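Local coordinates for protein manganese-dependent ADP-ribose/CDP-alcohol diphosphatase (Danio rerio, PDB 2NXF) that probably hydrolyses ADP-ribose and CDP-alcohols such as CDP-choline, using a dinuclear metal centre of the calcineurin-like phosphoesterase type, at residues D38-A43 and M80-A85; Q204-L209 and H245-S250; A297-Y300 and R305-M308. All coordinates share one frame; numbering follows the deposited sequence. Where two conformers were deposited one is given.

Contact 1 of 3, residues D38-A43 and M80-A85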
ATOM      1  N   ASP A  38      -1.320   2.188  19.598  1.00 24.13           N
ATOM      2  CA  ASP A  38      -0.508   3.164  20.348  1.00 24.44           C
ATOM      3  C   ASP A  38       0.466   3.876  19.408  1.00 24.10           C
ATOM      4  O   ASP A  38       0.645   5.102  19.505  1.00 24.76           O
ATOM      5  CB  ASP A  38       0.259   2.473  21.471  1.00 24.68           C
ATOM      6  CG  ASP A  38      -0.660   1.859  22.523  1.00 28.31           C
ATOM      7  OD1 ASP A  38      -1.775   2.382  22.754  1.00 29.76           O
ATOM      8  OD2 ASP A  38      -0.256   0.850  23.132  1.00 31.87           O
ATOM      9  N   LEU A  39       1.091   3.123  18.499  1.00 23.59           N
ATOM     10  CA  LEU A  39       1.966   3.736  17.505  1.00 23.16           C
ATOM     11  C   LEU A  39       1.162   4.654  16.575  1.00 23.77           C
ATOM     12  O   LEU A  39       1.593   5.770  16.262  1.00 23.86           O
ATOM     13  CB  LEU A  39       2.738   2.674  16.691  1.00 23.19           C
ATOM     14  CG  LEU A  39       3.762   1.872  17.516  1.00 22.28           C
ATOM     15  CD1 LEU A  39       4.502   0.893  16.618  1.00 22.85           C
ATOM     16  CD2 LEU A  39       4.796   2.751  18.240  1.00 23.47           C
ATOM     17  N   LEU A  40      -0.003   4.191  16.136  1.00 23.45           N
ATOM     18  CA  LEU A  40      -0.868   5.007  15.266  1.00 23.82           C
ATOM     19  C   LEU A  40      -1.288   6.329  15.965  1.00 23.23           C
ATOM     20  O   LEU A  40      -1.229   7.415  15.346  1.00 23.50           O
ATOM     21  CB  LEU A  40      -2.106   4.207  14.845  1.00 23.02           C
ATOM     22  CG  LEU A  40      -3.130   4.967  13.994  1.00 23.62           C
ATOM     23  CD1 LEU A  40      -2.460   5.563  12.746  1.00 24.52           C
ATOM     24  CD2 LEU A  40      -4.315   4.031  13.642  1.00 25.05           C
ATOM     25  N   ARG A  41      -1.687   6.232  17.234  0.50 23.36           N
ATOM     26  CA  ARG A  41      -2.075   7.400  18.033  0.50 23.67           C
ATOM     27  C   ARG A  41      -0.938   8.417  18.118  0.50 23.65           C
ATOM     28  O   ARG A  41      -1.157   9.623  17.976  0.50 23.24           O
ATOM     29  CB  ARG A  41      -2.488   6.960  19.442  0.50 23.49           C
ATOM     30  CG  ARG A  41      -2.994   8.080  20.367  0.50 24.12           C
ATOM     31  CD  ARG A  41      -3.511   7.487  21.677  0.50 25.14           C
ATOM     32  NE  ARG A  41      -4.217   6.227  21.432  0.50 29.46           N
ATOM     33  CZ  ARG A  41      -3.837   5.035  21.888  0.50 30.45           C
ATOM     34  NH1 ARG A  41      -2.758   4.918  22.655  0.50 31.48           N
ATOM     35  NH2 ARG A  41      -4.547   3.958  21.577  0.50 31.16           N
ATOM     36  N   ASP A  42       0.278   7.921  18.338  1.00 23.62           N
ATOM     37  CA  ASP A  42       1.451   8.798  18.421  1.00 23.84           C
ATOM     38  C   ASP A  42       1.800   9.445  17.069  1.00 24.04           C
ATOM     39  O   ASP A  42       2.146  10.644  17.022  1.00 24.05           O
ATOM     40  CB  ASP A  42       2.669   8.074  18.975  1.00 24.84           C
ATOM     41  CG  ASP A  42       3.872   8.995  19.063  1.00 26.03           C
ATOM     42  OD1 ASP A  42       3.939   9.812  20.016  1.00 26.98           O
ATOM     43  OD2 ASP A  42       4.699   8.947  18.127  1.00 31.10           O
ATOM     44  N   ALA A  43       1.695   8.664  15.988  1.00 23.41           N
ATOM     45  CA  ALA A  43       1.923   9.211  14.637  1.00 23.91           C
ATOM     46  C   ALA A  43       0.952  10.378  14.387  1.00 23.98           C
ATOM     47  O   ALA A  43       1.346  11.461  13.927  1.00 23.51           O
ATOM     48  CB  ALA A  43       1.743   8.136  13.582  1.00 24.50           C
HETATM   49  N   MSE A  80     -10.108   3.848  12.960  1.00 26.64           N
HETATM   50  CA  MSE A  80     -10.726   5.043  12.364  1.00 27.03           C
HETATM   51  C   MSE A  80     -10.821   6.165  13.393  1.00 26.91           C
HETATM   52  O   MSE A  80     -10.593   7.332  13.058  1.00 26.79           O
HETATM   53  CB  MSE A  80     -12.111   4.751  11.752  1.00 27.52           C
HETATM   54  CG  MSE A  80     -12.084   3.861  10.495  1.00 28.22           C
HETATM   55 SE   MSE A  80     -10.892   4.492   9.029  1.00 32.31          SE
HETATM   56  CE  MSE A  80     -11.303   6.282   9.035  1.00 32.49           C
ATOM     57  N   ALA A  81     -11.138   5.816  14.648  1.00 26.13           N
ATOM     58  CA  ALA A  81     -11.196   6.805  15.722  1.00 26.21           C
ATOM     59  C   ALA A  81      -9.838   7.470  15.948  1.00 26.35           C
ATOM     60  O   ALA A  81      -9.780   8.678  16.212  1.00 25.66           O
ATOM     61  CB  ALA A  81     -11.709   6.178  17.004  1.00 26.17           C
ATOM     62  N   GLU A  82      -8.753   6.699  15.854  1.00 25.80           N
ATOM     63  CA  GLU A  82      -7.407   7.282  15.987  1.00 26.61           C
ATOM     64  C   GLU A  82      -7.091   8.210  14.826  1.00 26.53           C
ATOM     65  O   GLU A  82      -6.576   9.305  15.036  1.00 26.66           O
ATOM     66  CB  GLU A  82      -6.312   6.213  16.113  1.00 27.18           C
ATOM     67  CG  GLU A  82      -6.495   5.277  17.328  1.00 28.29           C
ATOM     68  CD  GLU A  82      -6.397   5.988  18.663  1.00 32.06           C
ATOM     69  OE1 GLU A  82      -5.796   7.085  18.735  1.00 30.68           O
ATOM     70  OE2 GLU A  82      -6.938   5.443  19.657  1.00 33.82           O
ATOM     71  N   LEU A  83      -7.422   7.782  13.612  1.00 26.79           N
ATOM     72  CA  LEU A  83      -7.154   8.601  12.420  1.00 27.42           C
ATOM     73  C   LEU A  83      -8.015   9.855  12.340  1.00 28.60           C
ATOM     74  O   LEU A  83      -7.545  10.906  11.895  1.00 28.28           O
ATOM     75  CB  LEU A  83      -7.279   7.773  11.141  1.00 27.94           C
ATOM     76  CG  LEU A  83      -6.070   6.889  10.857  1.00 26.97           C
ATOM     77  CD1 LEU A  83      -6.434   5.864   9.785  1.00 30.21           C
ATOM     78  CD2 LEU A  83      -4.832   7.685  10.413  1.00 28.29           C
ATOM     79  N   ASP A  84      -9.266   9.767  12.788  1.00 28.58           N
ATOM     80  CA  ASP A  84     -10.166  10.932  12.745  1.00 28.99           C
ATOM     81  C   ASP A  84      -9.659  12.104  13.586  1.00 29.26           C
ATOM     82  O   ASP A  84      -9.964  13.264  13.288  1.00 29.58           O
ATOM     83  CB  ASP A  84     -11.572  10.543  13.200  1.00 29.49           C
ATOM     84  CG  ASP A  84     -12.334   9.764  12.152  1.00 29.61           C
ATOM     85  OD1 ASP A  84     -11.930   9.753  10.971  1.00 33.37           O
ATOM     86  OD2 ASP A  84     -13.352   9.142  12.517  1.00 32.91           O
ATOM     87  N   ALA A  85      -8.902  11.793  14.636  1.00 29.01           N
ATOM     88  CA  ALA A  85      -8.316  12.800  15.522  1.00 29.92           C
ATOM     89  C   ALA A  85      -7.334  13.724  14.796  1.00 30.39           C
ATOM     90  O   ALA A  85      -7.029  14.806  15.298  1.00 30.41           O
ATOM     91  CB  ALA A  85      -7.636  12.122  16.710  1.00 29.75           C
TER
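Helix segments 38-43 and 80-84 run almost parallel, 14° apart with axes 9.2 Å from each other at closest approach, and Arg41 lies level with Glu82. They belong to successive beta-alpha-beta crossovers of the metallophosphoesterase fold: helix 35-49 links strands 6-11 and 54-57, and helix 72-84 links 54-57 to 89-92. On the buried side, Leu40 reaches across with CG anti to the backbone N (chi1 177°). Its CD2 meets Glu82 CB at 3.9 Å, while CD1 touches CD2 of Leu83, the two leucines crossing at about a right angle. Beneath this apolar layer Leu40 rests on Ile11 of strand 6-11, and Leu83 on His92 of strand 89-92. Toward the surface, the contact turns ionic. Glu82 folds back at chi2 and brings both carboxylate oxygens to Arg41, in a salt bridge whose bonds are all weak: NE lies 3.2 Å from OE1 and 3.3 Å from OE2, and NH2 is 3.4 Å from OE2. OE2 sits in the guanidinium plane, at its edge, yet the carboxylate is turned 67° against that plane. The Arg41 chain bends at chi3 to present NE. Arg41 has a second conformer, so the bridge is certain for one position only. In it the guanidinium bridges two acids: Arg41 NH1 gives Asp38 OD1 a firmer 2.7 Å bond, received on the anti side of the carboxylate, tilted from its plane.

Contact 2 of 3, residues Q204-L209 and H245-S250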
ATOM      1  N   GLN A 204      -6.820  -3.270 -17.686  1.00 24.96           N
ATOM      2  CA  GLN A 204      -7.633  -2.053 -17.646  1.00 25.15           C
ATOM      3  C   GLN A 204      -7.006  -1.034 -16.692  1.00 24.25           C
ATOM      4  O   GLN A 204      -6.893   0.180 -17.010  1.00 24.07           O
ATOM      5  CB  GLN A 204      -9.070  -2.370 -17.229  1.00 25.43           C
ATOM      6  CG  GLN A 204      -9.950  -1.125 -17.128  1.00 26.14           C
ATOM      7  CD  GLN A 204     -11.413  -1.445 -16.855  1.00 26.84           C
ATOM      8  OE1 GLN A 204     -11.771  -2.561 -16.463  1.00 28.83           O
ATOM      9  NE2 GLN A 204     -12.261  -0.461 -17.064  1.00 30.42           N
ATOM     10  N   GLN A 205      -6.582  -1.524 -15.518  1.00 23.74           N
ATOM     11  CA  GLN A 205      -5.953  -0.633 -14.536  1.00 24.09           C
ATOM     12  C   GLN A 205      -4.614  -0.082 -15.047  1.00 24.41           C
ATOM     13  O   GLN A 205      -4.305   1.101 -14.858  1.00 24.31           O
ATOM     14  CB  GLN A 205      -5.773  -1.319 -13.178  1.00 23.28           C
ATOM     15  CG  GLN A 205      -5.291  -0.318 -12.097  1.00 23.84           C
ATOM     16  CD  GLN A 205      -5.102  -0.901 -10.716  1.00 25.41           C
ATOM     17  OE1 GLN A 205      -4.670  -0.183  -9.810  1.00 25.87           O
ATOM     18  NE2 GLN A 205      -5.433  -2.197 -10.534  1.00 24.98           N
ATOM     19  N   LEU A 206      -3.810  -0.931 -15.681  1.00 24.33           N
ATOM     20  CA  LEU A 206      -2.505  -0.466 -16.192  1.00 25.00           C
ATOM     21  C   LEU A 206      -2.652   0.551 -17.316  1.00 24.93           C
ATOM     22  O   LEU A 206      -1.845   1.488 -17.427  1.00 24.24           O
ATOM     23  CB  LEU A 206      -1.660  -1.641 -16.699  1.00 26.42           C
ATOM     24  CG  LEU A 206      -1.227  -2.604 -15.593  1.00 27.91           C
ATOM     25  CD1 LEU A 206      -0.760  -3.934 -16.254  1.00 32.71           C
ATOM     26  CD2 LEU A 206      -0.146  -2.018 -14.731  1.00 33.92           C
ATOM     27  N   GLN A 207      -3.655   0.349 -18.174  1.00 23.95           N
ATOM     28  CA  GLN A 207      -3.921   1.275 -19.279  1.00 25.30           C
ATOM     29  C   GLN A 207      -4.304   2.647 -18.720  1.00 24.11           C
ATOM     30  O   GLN A 207      -3.873   3.685 -19.235  1.00 22.85           O
ATOM     31  CB  GLN A 207      -4.998   0.704 -20.211  1.00 24.93           C
ATOM     32  CG  GLN A 207      -4.433  -0.422 -21.094  1.00 28.44           C
ATOM     33  CD  GLN A 207      -5.452  -1.066 -22.029  1.00 30.60           C
ATOM     34  OE1 GLN A 207      -6.659  -1.077 -21.755  1.00 39.72           O
ATOM     35  NE2 GLN A 207      -4.964  -1.628 -23.133  1.00 34.98           N
ATOM     36  N   TRP A 208      -5.090   2.650 -17.644  1.00 24.03           N
ATOM     37  CA  TRP A 208      -5.452   3.905 -16.993  1.00 24.32           C
ATOM     38  C   TRP A 208      -4.238   4.586 -16.329  1.00 24.29           C
ATOM     39  O   TRP A 208      -4.018   5.787 -16.505  1.00 24.61           O
ATOM     40  CB  TRP A 208      -6.580   3.658 -15.985  1.00 25.06           C
ATOM     41  CG  TRP A 208      -6.877   4.770 -15.004  1.00 25.74           C
ATOM     42  CD1 TRP A 208      -7.691   5.869 -15.194  1.00 28.13           C
ATOM     43  CD2 TRP A 208      -6.410   4.853 -13.651  1.00 26.09           C
ATOM     44  NE1 TRP A 208      -7.735   6.632 -14.043  1.00 27.82           N
ATOM     45  CE2 TRP A 208      -6.961   6.029 -13.082  1.00 27.21           C
ATOM     46  CE3 TRP A 208      -5.574   4.045 -12.865  1.00 26.72           C
ATOM     47  CZ2 TRP A 208      -6.694   6.420 -11.774  1.00 27.34           C
ATOM     48  CZ3 TRP A 208      -5.304   4.435 -11.545  1.00 27.34           C
ATOM     49  CH2 TRP A 208      -5.870   5.610 -11.017  1.00 27.56           C
ATOM     50  N   LEU A 209      -3.455   3.822 -15.581  1.00 24.81           N
ATOM     51  CA  LEU A 209      -2.232   4.369 -14.980  1.00 24.02           C
ATOM     52  C   LEU A 209      -1.339   4.979 -16.082  1.00 23.60           C
ATOM     53  O   LEU A 209      -0.850   6.107 -15.967  1.00 23.48           O
ATOM     54  CB  LEU A 209      -1.463   3.242 -14.287  1.00 24.18           C
ATOM     55  CG  LEU A 209      -0.079   3.668 -13.770  1.00 23.00           C
ATOM     56  CD1 LEU A 209      -0.167   4.820 -12.757  1.00 24.93           C
ATOM     57  CD2 LEU A 209       0.609   2.413 -13.159  1.00 24.59           C
ATOM     58  N   HIS A 245       4.467  -7.520 -11.470  1.00 23.59           N
ATOM     59  CA  HIS A 245       5.266  -6.344 -11.101  1.00 23.92           C
ATOM     60  C   HIS A 245       6.027  -5.775 -12.313  1.00 24.27           C
ATOM     61  O   HIS A 245       6.160  -4.558 -12.435  1.00 24.03           O
ATOM     62  CB  HIS A 245       6.229  -6.671  -9.941  1.00 24.15           C
ATOM     63  CG  HIS A 245       7.352  -7.591 -10.328  1.00 25.02           C
ATOM     64  ND1 HIS A 245       8.648  -7.159 -10.528  1.00 27.15           N
ATOM     65  CD2 HIS A 245       7.359  -8.920 -10.582  1.00 26.29           C
ATOM     66  CE1 HIS A 245       9.404  -8.184 -10.876  1.00 27.23           C
ATOM     67  NE2 HIS A 245       8.647  -9.264 -10.919  1.00 28.52           N
ATOM     68  N   GLU A 246       6.510  -6.637 -13.206  1.00 24.35           N
ATOM     69  CA  GLU A 246       7.305  -6.171 -14.343  1.00 25.16           C
ATOM     70  C   GLU A 246       6.450  -5.338 -15.312  1.00 24.94           C
ATOM     71  O   GLU A 246       6.947  -4.389 -15.937  1.00 24.18           O
ATOM     72  CB  GLU A 246       7.979  -7.354 -15.046  1.00 26.51           C
ATOM     73  CG  GLU A 246       9.115  -6.976 -15.976  1.00 32.14           C
ATOM     74  CD  GLU A 246      10.301  -6.307 -15.264  1.00 37.24           C
ATOM     75  OE1 GLU A 246      10.848  -5.333 -15.819  1.00 41.06           O
ATOM     76  OE2 GLU A 246      10.691  -6.745 -14.164  1.00 38.89           O
ATOM     77  N   ALA A 247       5.167  -5.682 -15.411  1.00 24.33           N
ATOM     78  CA  ALA A 247       4.229  -4.917 -16.245  1.00 24.61           C
ATOM     79  C   ALA A 247       4.089  -3.495 -15.712  1.00 24.83           C
ATOM     80  O   ALA A 247       4.018  -2.533 -16.487  1.00 24.82           O
ATOM     81  CB  ALA A 247       2.869  -5.614 -16.302  1.00 25.45           C
ATOM     82  N   VAL A 248       4.098  -3.367 -14.386  1.00 23.51           N
ATOM     83  CA  VAL A 248       4.044  -2.041 -13.745  1.00 24.23           C
ATOM     84  C   VAL A 248       5.332  -1.271 -14.015  1.00 23.87           C
ATOM     85  O   VAL A 248       5.289  -0.096 -14.399  1.00 23.93           O
ATOM     86  CB  VAL A 248       3.787  -2.123 -12.235  1.00 24.27           C
ATOM     87  CG1 VAL A 248       3.621  -0.702 -11.646  1.00 24.76           C
ATOM     88  CG2 VAL A 248       2.509  -2.908 -11.962  1.00 25.11           C
ATOM     89  N   LEU A 249       6.473  -1.934 -13.816  1.00 23.73           N
ATOM     90  CA  LEU A 249       7.774  -1.282 -14.063  1.00 23.11           C
ATOM     91  C   LEU A 249       7.864  -0.779 -15.493  1.00 23.38           C
ATOM     92  O   LEU A 249       8.371   0.314 -15.738  1.00 24.17           O
ATOM     93  CB  LEU A 249       8.943  -2.218 -13.759  1.00 24.01           C
ATOM     94  CG  LEU A 249       9.067  -2.612 -12.287  1.00 23.96           C
ATOM     95  CD1 LEU A 249      10.123  -3.695 -12.130  1.00 25.14           C
ATOM     96  CD2 LEU A 249       9.391  -1.375 -11.432  1.00 26.68           C
ATOM     97  N   SER A 250       7.371  -1.567 -16.449  1.00 22.83           N
ATOM     98  CA  SER A 250       7.410  -1.164 -17.850  0.50 23.42           C
ATOM     99  C   SER A 250       6.658   0.143 -18.085  1.00 23.67           C
ATOM    100  O   SER A 250       7.121   0.996 -18.852  1.00 24.60           O
ATOM    101  CB  SER A 250       6.841  -2.268 -18.737  0.50 23.13           C
ATOM    102  OG  SER A 250       7.751  -3.346 -18.823  0.50 23.09           O
TER
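The backbone bond from Leu209 N to Gln205 O, 2.9 Å long, closes the helical turn from which Leu206 reaches Ala247 and Val248. A matching 2.9 Å bond from Ser250 N to Glu246 O spans the facing turn of helix 245-253. Between the two helices the meeting itself is apolar and small, burying 131 Å² in all. Leu206 carries it by forking over the opposite helix: CD1 rests on Ala247 CB at 4.0 Å, and CD2 meets Val248 CG2 at 3.9 Å. With CG anti to the carbonyl carbon (chi1 -66°), the leucine extends outward and both methyls have a partner. Val248 crosses it at about a right angle. The Val248 chi1 of -175° places CG1 anti to the backbone N and leaves CG2 as the branch that touches the leucine. The backbones stay well separated, Leu206 CA and Val248 CA being 7.2 Å apart. In the fold, helix 203-219 leads into strand 222-227, and helix 245-253 leads into strand 258-263, which is the parallel neighbour of 222-227 in the seven-stranded sheet; the pair are therefore adjacent helices on the outer side of that sheet, one of the two in the metallophosphoesterase sandwich. One turn on from Gln205, Leu209 also points toward segment 245-250, its CD2 stopping 4.6 Å from CG1 of Val248, and it packs on Val145 of strand 142-146. Val248 is further covered by Phe201. Gln205, directed elsewhere, has both ends of its amide bonded, OE1 to Asp148 N and NE2 to Asp151 OD2.

Contact 3 of 3, residues A297-Y300 and R305-M308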
ATOM      1  N   ALA A 297       6.165   8.059   8.754  1.00 23.42           N
ATOM      2  CA  ALA A 297       6.926   9.169   8.204  1.00 23.48           C
ATOM      3  C   ALA A 297       6.034  10.372   7.920  1.00 24.23           C
ATOM      4  O   ALA A 297       4.788  10.264   7.926  1.00 24.77           O
ATOM      5  CB  ALA A 297       7.628   8.714   6.920  1.00 24.10           C
ATOM      6  N   THR A 298       6.680  11.482   7.612  1.00 24.24           N
ATOM      7  CA  THR A 298       6.024  12.648   7.039  1.00 24.44           C
ATOM      8  C   THR A 298       6.827  13.034   5.806  1.00 24.87           C
ATOM      9  O   THR A 298       8.058  13.105   5.863  1.00 25.71           O
ATOM     10  CB  THR A 298       5.995  13.823   8.024  1.00 25.47           C
ATOM     11  OG1 THR A 298       5.391  13.384   9.251  1.00 26.14           O
ATOM     12  CG2 THR A 298       5.190  14.992   7.443  1.00 24.79           C
ATOM     13  N   ALA A 299       6.128  13.290   4.707  1.00 24.68           N
ATOM     14  CA  ALA A 299       6.792  13.660   3.471  1.00 24.16           C
ATOM     15  C   ALA A 299       6.518  15.114   3.157  1.00 24.58           C
ATOM     16  O   ALA A 299       5.396  15.607   3.339  1.00 23.95           O
ATOM     17  CB  ALA A 299       6.338  12.766   2.320  1.00 24.70           C
ATOM     18  N   TYR A 300       7.564  15.782   2.688  1.00 24.39           N
ATOM     19  CA  TYR A 300       7.514  17.184   2.323  1.00 24.81           C
ATOM     20  C   TYR A 300       7.875  17.311   0.842  1.00 25.07           C
ATOM     21  O   TYR A 300       8.975  16.951   0.442  1.00 25.09           O
ATOM     22  CB  TYR A 300       8.511  17.976   3.181  1.00 26.23           C
ATOM     23  CG  TYR A 300       8.198  17.950   4.664  1.00 26.13           C
ATOM     24  CD1 TYR A 300       7.510  19.008   5.253  1.00 27.20           C
ATOM     25  CD2 TYR A 300       8.585  16.877   5.469  1.00 27.26           C
ATOM     26  CE1 TYR A 300       7.206  19.006   6.606  1.00 28.16           C
ATOM     27  CE2 TYR A 300       8.289  16.866   6.843  1.00 27.18           C
ATOM     28  CZ  TYR A 300       7.587  17.944   7.389  1.00 28.28           C
ATOM     29  OH  TYR A 300       7.278  17.973   8.733  1.00 30.74           O
ATOM     30  N   ARG A 305      12.718  19.098  -4.618  1.00 24.46           N
ATOM     31  CA  ARG A 305      13.016  17.829  -3.959  1.00 23.73           C
ATOM     32  C   ARG A 305      11.852  17.396  -3.091  1.00 23.68           C
ATOM     33  O   ARG A 305      11.001  18.210  -2.729  1.00 22.57           O
ATOM     34  CB  ARG A 305      14.257  17.965  -3.078  1.00 23.89           C
ATOM     35  CG  ARG A 305      14.030  18.802  -1.828  1.00 23.88           C
ATOM     36  CD  ARG A 305      15.313  19.413  -1.325  1.00 27.87           C
ATOM     37  NE  ARG A 305      15.122  20.008  -0.003  1.00 26.85           N
ATOM     38  CZ  ARG A 305      14.619  21.221   0.219  1.00 28.53           C
ATOM     39  NH1 ARG A 305      14.242  22.000  -0.790  1.00 27.82           N
ATOM     40  NH2 ARG A 305      14.506  21.666   1.469  1.00 28.42           N
HETATM   41  N   MSE A 306      11.831  16.106  -2.764  1.00 23.12           N
HETATM   42  CA  MSE A 306      10.933  15.586  -1.751  1.00 23.63           C
HETATM   43  C   MSE A 306      11.795  15.094  -0.602  1.00 24.29           C
HETATM   44  O   MSE A 306      12.813  14.425  -0.824  1.00 24.73           O
HETATM   45  CB  MSE A 306      10.098  14.431  -2.294  1.00 24.19           C
HETATM   46  CG  MSE A 306       9.350  13.699  -1.222  1.00 23.62           C
HETATM   47 SE   MSE A 306       8.277  12.241  -1.923  1.00 25.46          SE
HETATM   48  CE  MSE A 306       8.787  10.927  -0.620  1.00 28.64           C
ATOM     49  N   VAL A 307      11.401  15.444   0.615  1.00 23.61           N
ATOM     50  CA  VAL A 307      12.117  14.978   1.810  1.00 23.84           C
ATOM     51  C   VAL A 307      11.162  14.150   2.650  1.00 24.78           C
ATOM     52  O   VAL A 307      10.056  14.588   2.943  1.00 25.29           O
ATOM     53  CB  VAL A 307      12.650  16.150   2.652  1.00 23.44           C
ATOM     54  CG1 VAL A 307      13.330  15.611   3.908  1.00 24.26           C
ATOM     55  CG2 VAL A 307      13.602  17.025   1.829  1.00 24.43           C
HETATM   56  N   MSE A 308      11.560  12.926   2.992  1.00 24.74           N
HETATM   57  CA  MSE A 308      10.721  12.092   3.828  1.00 25.07           C
HETATM   58  C   MSE A 308      11.429  11.974   5.164  1.00 25.37           C
HETATM   59  O   MSE A 308      12.590  11.552   5.207  1.00 25.66           O
HETATM   60  CB  MSE A 308      10.530  10.706   3.215  1.00 24.83           C
HETATM   61  CG  MSE A 308       9.614   9.802   4.066  1.00 25.89           C
HETATM   62 SE   MSE A 308       9.267   8.056   3.286  1.00 26.00          SE
HETATM   63  CE  MSE A 308      10.959   7.211   3.724  1.00 28.20           C
TER
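Ala297 CB lies against the side chain of Met308, a selenomethionine, 3.6 Å from its CG and 4.0 Å from its SE. Met308 leaves the strand extended, with CG anti to the backbone N (chi1 -179°), and bends at chi3, past the alanine methyl. On the same face Ala299 CB meets the CE methyl of Met306, also a selenomethionine, at 4.2 Å. These residues sit on two antiparallel strands, 295-301 and 305-312, that form a beta hairpin in the six-stranded sheet. Ala299 and Met308 make a non-hydrogen-bonded pair, and Tyr300 and Val307 the hydrogen-bonded pair beside it. In the latter, Tyr300 N gives a bond of 2.8 Å to Val307 O, and Val307 N returns one of 2.9 Å to Tyr300 O. Carbonyl O of Val307 has further company: Ala299 CA approaches it at 3.4 Å as a CA-H...O donor, and the Tyr300 ring turns its edge to it, with CD2 3.7 Å away. Strand 6-11 flanks the hairpin beside Ala297 and Ala299, and strand 317-320 flanks it beside Met306 and Met308. Met306 and Met308 both touch Ile281 of the other sheet, so their face looks into the interior of the sandwich. The face of Thr298, Tyr300 and Val307 is turned away from that sheet, toward the end of helix 35-49; there Thr298 OG1 bonds to Glu50 and Arg311. Pairing of the two segments therefore rests on two backbone bonds, and the side-chain contact on the inner face is apolar, alanine methyls against the labelled methionine chains.

Overall arrangement
Contacts 1 and 2 lie on opposite sides of the chain's centre, 33 Å between their centres, as outer helical layers of the sandwich. Contact 3 belongs to the sheet that contact 1 covers: their nearest atoms are about 6 Å apart, their centres 20 Å. Contacts 2 and 3 have centres 25 Å apart. The dinuclear zinc site takes Asp13, Gln15, Asp60 and Asn96 from the first half and His228, His265 and His267 from the second. Measured from side chains, Leu40 is about 10 Å from Gln15 and about 14 Å from a bound zinc ion; Val248 is about 12 Å from His228, and Leu206 about 8 Å from a bound zinc ion. Contact 3 lies away from the site.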